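PDB 3NA6: succinylglutamate desuccinylase/aspartoacylase from Ruegeria sp. TM1040, which hydrolyses N-succinylglutamate to succinate and glutamate, as a member of the succinylglutamate desuccinylase/aspartoacylase family of metal-dependent hydrolases. Local coordinates for the interface of chains A and B. Numbering follows the deposited sequence. Chains: chain A/B, Succinylglutamate desuccinylase/aspartoacylase.

Contact 1: the interface of chains A and B. Residues chain A 63, 66-67, 70, 90, 96; chain B 267-268, 288.
A:Gln70 NE2, the amide nitrogen, donates to the phenol oxygen A:Tyr90 OH at 3.0 Å, a bond made within chain A by two residues that both lean on chain B. It is bent, 138° at the hydrogen, and the oxygen lies somewhat off the amide plane. The bond ties the tip of the tyrosine to the glutamine and is likely to steady the ring as one wall of a small apolar pocket. Into that pocket goes B:Leu267, whose isobutyl group is the central contact of this patch. Its CG stands anti to the backbone N (chi1 180°), which extends the side chain straight off the strand toward chain A, where the two methyls part. CD2 reaches the start of the helix, 3.6 Å from the carbonyl carbon C of A:Pro66, and also lies 3.6 Å from A:Tyr90 OH. CD1 goes the other way, against A:Tyr63, meeting its ring carbon CD1 at 3.7 Å, the two side chains running antiparallel past one another. A:Val67 closes the pocket from the helix, its CG2 methyl lying 3.9 Å from B:Leu267 CD2. Behind the pocket, A:Phe96 backs the tyrosine: the two rings lie face on face, A:Phe96 CE2 over the centre of the A:Tyr90 ring, a second-shell support for the wall. Beside the leucine, B:Trp288 turns one indole face to the helix. A:Gln70 CB sits over it, displaced toward the rim, with CE3 of the tryptophan at 3.7 Å. The aliphatic part of the glutamine thus packs on the indole while its bend at chi2 (-75°) carries the amide away toward the tyrosine. In the fold, this is where strands 266-270 and 283-288 of chain B meet the flank of helix 64-75 in chain A, with the loop of A:Tyr90 and the short helix 93-97 behind.

Contact 2: the interface of chains A and B. Residues chain A 40-42, 70, 89; chain B 291-293.
The methyl CG2 of B:Thr293 is the apolar centre, packed into the corner formed by two prolines of chain A. A:Pro89 meets it through CG at 3.6 Å, set roughly perpendicular to the threonine side chain, and A:Pro40 brings up CB at 3.7 Å from strand 36-46. A:Pro40 also rests its CG near the backbone of B:Arg292, 3.8 Å from CA. The threonine methyl lies anti to its own carbonyl carbon, and with chi1 at 56° the hydroxyl is turned toward A:Ile41 and A:Thr42, farther along strand 36-46. There B:Thr293 OG1 shares a short hydrogen bond of 2.7 Å with A:Thr42 OG1; which hydroxyl donates is not settled by the model. The same oxygen makes a weak bond to the backbone A:Ile41 O. Next to A:Pro89, A:Gln70 presents its amide: the carbonyl oxygen OE1 rests 3.4 Å from B:Thr293 CG2, while NE2 donates to the backbone carbonyl B:Arg292 O at 3.0 Å. That bond is almost straight, 177° at the hydrogen, and its acceptor lies in the amide plane, although the donor itself is tilted from the carbonyl plane of the arginine. An alanine in place of A:Gln70 removes the donor, which would probably leave the carbonyl of B:Arg292 without its mate and open a gap beside the threonine methyl. Farther out on chain B, a salt bridge within the loop joins B:Arg292 to its neighbour B:Asp291: the guanidinium nitrogen NE stands 2.9 Å from OD1, approaching that oxygen from above the carboxylate plane.

Contact 1: the interface of chains A and B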
ATOM      1  N   TYR A  63      -4.225 -23.500 -11.456  1.00 20.55           N
ATOM      2  CA  TYR A  63      -3.419 -23.539 -12.684  1.00 20.62           C
ATOM      3  C   TYR A  63      -3.557 -24.744 -13.589  1.00 21.64           C
ATOM      4  O   TYR A  63      -3.154 -24.666 -14.731  1.00 20.86           O
ATOM      5  CB  TYR A  63      -1.944 -23.362 -12.330  1.00 22.93           C
ATOM      6  CG  TYR A  63      -1.705 -21.991 -11.720  1.00 20.58           C
ATOM      7  CD1 TYR A  63      -1.629 -20.878 -12.523  1.00 24.36           C
ATOM      8  CD2 TYR A  63      -1.604 -21.818 -10.354  1.00 20.52           C
ATOM      9  CE1 TYR A  63      -1.448 -19.596 -11.990  1.00 25.32           C
ATOM     10  CE2 TYR A  63      -1.407 -20.540  -9.804  1.00 16.97           C
ATOM     11  CZ  TYR A  63      -1.353 -19.452 -10.622  1.00 25.85           C
ATOM     12  OH  TYR A  63      -1.178 -18.215 -10.088  1.00 25.05           O
ATOM     13  N   PRO A  66      -5.857 -23.991 -16.737  1.00 19.23           N
ATOM     14  CA  PRO A  66      -5.176 -23.102 -17.666  1.00 20.83           C
ATOM     15  C   PRO A  66      -4.058 -23.748 -18.501  1.00 21.80           C
ATOM     16  O   PRO A  66      -3.927 -23.445 -19.694  1.00 21.27           O
ATOM     17  CB  PRO A  66      -4.650 -22.020 -16.739  1.00 16.39           C
ATOM     18  CG  PRO A  66      -5.735 -21.890 -15.726  1.00 17.29           C
ATOM     19  CD  PRO A  66      -6.128 -23.319 -15.450  1.00 19.83           C
ATOM     20  N   VAL A  67      -3.252 -24.615 -17.896  1.00 24.28           N
ATOM     21  CA  VAL A  67      -2.226 -25.341 -18.656  1.00 21.68           C
ATOM     22  C   VAL A  67      -2.882 -26.215 -19.731  1.00 22.78           C
ATOM     23  O   VAL A  67      -2.481 -26.189 -20.904  1.00 20.63           O
ATOM     24  CB  VAL A  67      -1.327 -26.175 -17.719  1.00 23.24           C
ATOM     25  CG1 VAL A  67      -0.414 -27.111 -18.532  1.00 18.25           C
ATOM     26  CG2 VAL A  67      -0.507 -25.247 -16.817  1.00 21.76           C
ATOM     27  N   GLN A  70      -4.513 -23.927 -22.457  1.00 21.45           N
ATOM     28  CA  GLN A  70      -3.571 -23.263 -23.353  1.00 22.01           C
ATOM     29  C   GLN A  70      -3.045 -24.280 -24.368  1.00 23.53           C
ATOM     30  O   GLN A  70      -2.949 -23.969 -25.547  1.00 23.94           O
ATOM     31  CB  GLN A  70      -2.389 -22.610 -22.635  1.00 22.22           C
ATOM     32  CG  GLN A  70      -2.685 -21.280 -21.999  1.00 20.45           C
ATOM     33  CD  GLN A  70      -2.804 -20.141 -23.045  1.00 28.04           C
ATOM     34  OE1 GLN A  70      -3.521 -20.253 -24.048  1.00 41.28           O
ATOM     35  NE2 GLN A  70      -2.129 -19.059 -22.793  1.00 33.76           N
ATOM     36  N   TYR A  90      -8.109 -18.388 -19.179  1.00 21.05           N
ATOM     37  CA  TYR A  90      -8.049 -17.458 -18.067  1.00 20.58           C
ATOM     38  C   TYR A  90      -9.388 -16.709 -17.947  1.00 19.67           C
ATOM     39  O   TYR A  90      -9.572 -15.643 -18.490  1.00 22.40           O
ATOM     40  CB  TYR A  90      -6.886 -16.491 -18.259  1.00 21.64           C
ATOM     41  CG  TYR A  90      -5.576 -17.073 -18.697  1.00 21.86           C
ATOM     42  CD1 TYR A  90      -4.987 -18.113 -18.008  1.00 16.67           C
ATOM     43  CD2 TYR A  90      -4.875 -16.516 -19.766  1.00 23.71           C
ATOM     44  CE1 TYR A  90      -3.708 -18.622 -18.388  1.00 20.55           C
ATOM     45  CE2 TYR A  90      -3.620 -16.994 -20.154  1.00 20.15           C
ATOM     46  CZ  TYR A  90      -3.044 -18.077 -19.464  1.00 20.01           C
ATOM     47  OH  TYR A  90      -1.797 -18.553 -19.849  1.00 17.75           O
ATOM     48  N   PHE A  96      -6.405 -13.845 -12.661  1.00 21.34           N
ATOM     49  CA  PHE A  96      -5.256 -14.630 -13.146  1.00 19.58           C
ATOM     50  C   PHE A  96      -3.991 -13.774 -13.279  1.00 22.41           C
ATOM     51  O   PHE A  96      -2.914 -14.166 -12.824  1.00 19.60           O
ATOM     52  CB  PHE A  96      -5.565 -15.344 -14.456  1.00 21.13           C
ATOM     53  CG  PHE A  96      -4.372 -15.939 -15.082  1.00 21.88           C
ATOM     54  CD1 PHE A  96      -3.827 -17.091 -14.568  1.00 24.69           C
ATOM     55  CD2 PHE A  96      -3.748 -15.323 -16.155  1.00 23.01           C
ATOM     56  CE1 PHE A  96      -2.688 -17.632 -15.109  1.00 27.59           C
ATOM     57  CE2 PHE A  96      -2.613 -15.877 -16.717  1.00 20.74           C
ATOM     58  CZ  PHE A  96      -2.080 -17.037 -16.181  1.00 23.73           C
TER
ATOM     59  N   LEU B 267       2.782 -18.562 -17.689  1.00 22.36           N
ATOM     60  CA  LEU B 267       2.178 -19.736 -17.080  1.00 22.26           C
ATOM     61  C   LEU B 267       3.188 -20.876 -17.113  1.00 20.41           C
ATOM     62  O   LEU B 267       3.605 -21.325 -18.170  1.00 22.83           O
ATOM     63  CB  LEU B 267       0.910 -20.142 -17.851  1.00 20.45           C
ATOM     64  CG  LEU B 267       0.125 -21.371 -17.366  1.00 25.60           C
ATOM     65  CD1 LEU B 267      -0.308 -21.128 -15.940  1.00 18.66           C
ATOM     66  CD2 LEU B 267      -1.086 -21.718 -18.268  1.00 22.14           C
ATOM     67  N   PHE B 268       3.537 -21.381 -15.945  1.00 19.60           N
ATOM     68  CA  PHE B 268       4.636 -22.351 -15.825  1.00 20.83           C
ATOM     69  C   PHE B 268       4.100 -23.777 -15.865  1.00 23.97           C
ATOM     70  O   PHE B 268       3.260 -24.156 -15.026  1.00 24.98           O
ATOM     71  CB  PHE B 268       5.333 -22.140 -14.491  1.00 20.01           C
ATOM     72  CG  PHE B 268       6.522 -23.020 -14.277  1.00 22.32           C
ATOM     73  CD1 PHE B 268       7.635 -22.894 -15.086  1.00 19.59           C
ATOM     74  CD2 PHE B 268       6.541 -23.950 -13.268  1.00 20.81           C
ATOM     75  CE1 PHE B 268       8.742 -23.639 -14.901  1.00 23.29           C
ATOM     76  CE2 PHE B 268       7.679 -24.755 -13.092  1.00 13.42           C
ATOM     77  CZ  PHE B 268       8.780 -24.561 -13.901  1.00 20.55           C
ATOM     78  N   TRP B 288       4.059 -20.766 -20.962  1.00 20.60           N
ATOM     79  CA  TRP B 288       2.944 -20.383 -21.847  1.00 19.41           C
ATOM     80  C   TRP B 288       2.676 -18.890 -21.645  1.00 19.83           C
ATOM     81  O   TRP B 288       2.892 -18.352 -20.568  1.00 23.67           O
ATOM     82  CB  TRP B 288       1.678 -21.176 -21.533  1.00 20.88           C
ATOM     83  CG  TRP B 288       1.771 -22.638 -21.787  1.00 22.92           C
ATOM     84  CD1 TRP B 288       2.202 -23.610 -20.916  1.00 27.41           C
ATOM     85  CD2 TRP B 288       1.461 -23.304 -23.008  1.00 19.85           C
ATOM     86  NE1 TRP B 288       2.148 -24.849 -21.531  1.00 22.45           N
ATOM     87  CE2 TRP B 288       1.730 -24.684 -22.823  1.00 22.24           C
ATOM     88  CE3 TRP B 288       0.977 -22.873 -24.249  1.00 21.40           C
ATOM     89  CZ2 TRP B 288       1.515 -25.634 -23.833  1.00 27.46           C
ATOM     90  CZ3 TRP B 288       0.805 -23.805 -25.252  1.00 23.48           C
ATOM     91  CH2 TRP B 288       1.058 -25.172 -25.032  1.00 23.40           C
TER

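Contact 2: the interface of chains A and B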
ATOM      1  N   PRO A  40      -8.152 -13.487 -23.161  1.00 20.87           N
ATOM      2  CA  PRO A  40      -7.809 -14.359 -24.292  1.00 19.44           C
ATOM      3  C   PRO A  40      -8.883 -15.379 -24.557  1.00 20.51           C
ATOM      4  O   PRO A  40      -9.499 -15.888 -23.625  1.00 19.33           O
ATOM      5  CB  PRO A  40      -6.526 -15.041 -23.831  1.00 20.13           C
ATOM      6  CG  PRO A  40      -5.905 -13.997 -22.951  1.00 19.52           C
ATOM      7  CD  PRO A  40      -7.097 -13.542 -22.143  1.00 20.45           C
ATOM      8  N   ILE A  41      -9.106 -15.656 -25.836  1.00 21.43           N
ATOM      9  CA  ILE A  41     -10.091 -16.631 -26.248  1.00 22.22           C
ATOM     10  C   ILE A  41      -9.639 -17.276 -27.552  1.00 23.47           C
ATOM     11  O   ILE A  41      -9.052 -16.618 -28.402  1.00 22.42           O
ATOM     12  CB  ILE A  41     -11.504 -15.987 -26.382  1.00 22.46           C
ATOM     13  CG1 ILE A  41     -12.581 -17.055 -26.702  1.00 25.21           C
ATOM     14  CG2 ILE A  41     -11.505 -14.836 -27.399  1.00 21.61           C
ATOM     15  CD1 ILE A  41     -13.998 -16.532 -26.461  1.00 19.14           C
ATOM     16  N   THR A  42      -9.881 -18.578 -27.675  1.00 24.64           N
ATOM     17  CA  THR A  42      -9.680 -19.293 -28.924  1.00 24.01           C
ATOM     18  C   THR A  42     -10.985 -20.001 -29.273  1.00 23.78           C
ATOM     19  O   THR A  42     -11.634 -20.603 -28.401  1.00 26.00           O
ATOM     20  CB  THR A  42      -8.540 -20.326 -28.817  1.00 23.77           C
ATOM     21  OG1 THR A  42      -7.276 -19.660 -28.803  1.00 18.96           O
ATOM     22  CG2 THR A  42      -8.572 -21.267 -30.005  1.00 24.45           C
ATOM     23  N   GLN A  70      -4.513 -23.927 -22.457  1.00 21.45           N
ATOM     24  CA  GLN A  70      -3.571 -23.263 -23.353  1.00 22.01           C
ATOM     25  C   GLN A  70      -3.045 -24.280 -24.368  1.00 23.53           C
ATOM     26  O   GLN A  70      -2.949 -23.969 -25.547  1.00 23.94           O
ATOM     27  CB  GLN A  70      -2.389 -22.610 -22.635  1.00 22.22           C
ATOM     28  CG  GLN A  70      -2.685 -21.280 -21.999  1.00 20.45           C
ATOM     29  CD  GLN A  70      -2.804 -20.141 -23.045  1.00 28.04           C
ATOM     30  OE1 GLN A  70      -3.521 -20.253 -24.048  1.00 41.28           O
ATOM     31  NE2 GLN A  70      -2.129 -19.059 -22.793  1.00 33.76           N
ATOM     32  N   PRO A  89      -8.826 -19.947 -21.371  1.00 21.25           N
ATOM     33  CA  PRO A  89      -7.969 -20.525 -20.314  1.00 20.07           C
ATOM     34  C   PRO A  89      -7.916 -19.698 -19.040  1.00 20.26           C
ATOM     35  O   PRO A  89      -7.675 -20.244 -17.968  1.00 20.27           O
ATOM     36  CB  PRO A  89      -6.580 -20.591 -20.950  1.00 21.52           C
ATOM     37  CG  PRO A  89      -6.726 -20.096 -22.364  1.00 26.99           C
ATOM     38  CD  PRO A  89      -8.069 -19.510 -22.554  1.00 20.53           C
TER
ATOM     39  N   ASP B 291      -0.866 -13.835 -21.542  1.00 24.15           N
ATOM     40  CA  ASP B 291      -1.830 -12.846 -22.008  1.00 25.62           C
ATOM     41  C   ASP B 291      -2.466 -13.044 -23.395  1.00 25.50           C
ATOM     42  O   ASP B 291      -3.177 -12.174 -23.872  1.00 27.01           O
ATOM     43  CB  ASP B 291      -1.230 -11.462 -21.901  1.00 26.92           C
ATOM     44  CG  ASP B 291       0.001 -11.270 -22.754  1.00 28.63           C
ATOM     45  OD1 ASP B 291       0.258 -12.029 -23.695  1.00 27.68           O
ATOM     46  OD2 ASP B 291       0.706 -10.290 -22.488  1.00 38.37           O
ATOM     47  N   ARG B 292      -2.222 -14.180 -24.016  1.00 24.22           N
ATOM     48  CA  ARG B 292      -2.937 -14.544 -25.226  1.00 24.49           C
ATOM     49  C   ARG B 292      -2.960 -16.067 -25.418  1.00 23.02           C
ATOM     50  O   ARG B 292      -2.256 -16.818 -24.730  1.00 24.99           O
ATOM     51  CB  ARG B 292      -2.318 -13.855 -26.459  1.00 27.75           C
ATOM     52  CG  ARG B 292      -0.863 -14.212 -26.775  1.00 30.53           C
ATOM     53  CD  ARG B 292      -0.147 -13.029 -27.513  1.00 33.26           C
ATOM     54  NE  ARG B 292       0.011 -11.868 -26.628  1.00 35.75           N
ATOM     55  CZ  ARG B 292      -0.512 -10.644 -26.811  1.00 34.17           C
ATOM     56  NH1 ARG B 292      -1.222 -10.329 -27.888  1.00 31.94           N
ATOM     57  NH2 ARG B 292      -0.305  -9.705 -25.889  1.00 40.76           N
ATOM     58  N   THR B 293      -3.791 -16.512 -26.353  1.00 22.75           N
ATOM     59  CA  THR B 293      -3.848 -17.900 -26.747  1.00 24.14           C
ATOM     60  C   THR B 293      -3.243 -18.077 -28.123  1.00 24.62           C
ATOM     61  O   THR B 293      -3.090 -17.121 -28.894  1.00 23.46           O
ATOM     62  CB  THR B 293      -5.313 -18.391 -26.826  1.00 24.63           C
ATOM     63  OG1 THR B 293      -6.038 -17.540 -27.722  1.00 26.06           O
ATOM     64  CG2 THR B 293      -5.962 -18.377 -25.377  1.00 20.80           C
TER

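Contact 1 and contact 2 lie side by side, the centres of their C-alpha atoms about 9 Å apart, and A:Gln70 of helix 64-75 belongs to both. Its aliphatic stem serves contact 1, while its amide nitrogen links A:Tyr90 of contact 1 to the chain B backbone in contact 2, so the two patches should be positioned together. On chain B, strand 283-288 of contact 1 runs on toward the loop 291-293 of contact 2. Two-fold symmetry repeats the pair with the chains exchanged, which suits a dimer unit within the deposited six-chain assembly, though the structure alone does not prove that oligomer in solution.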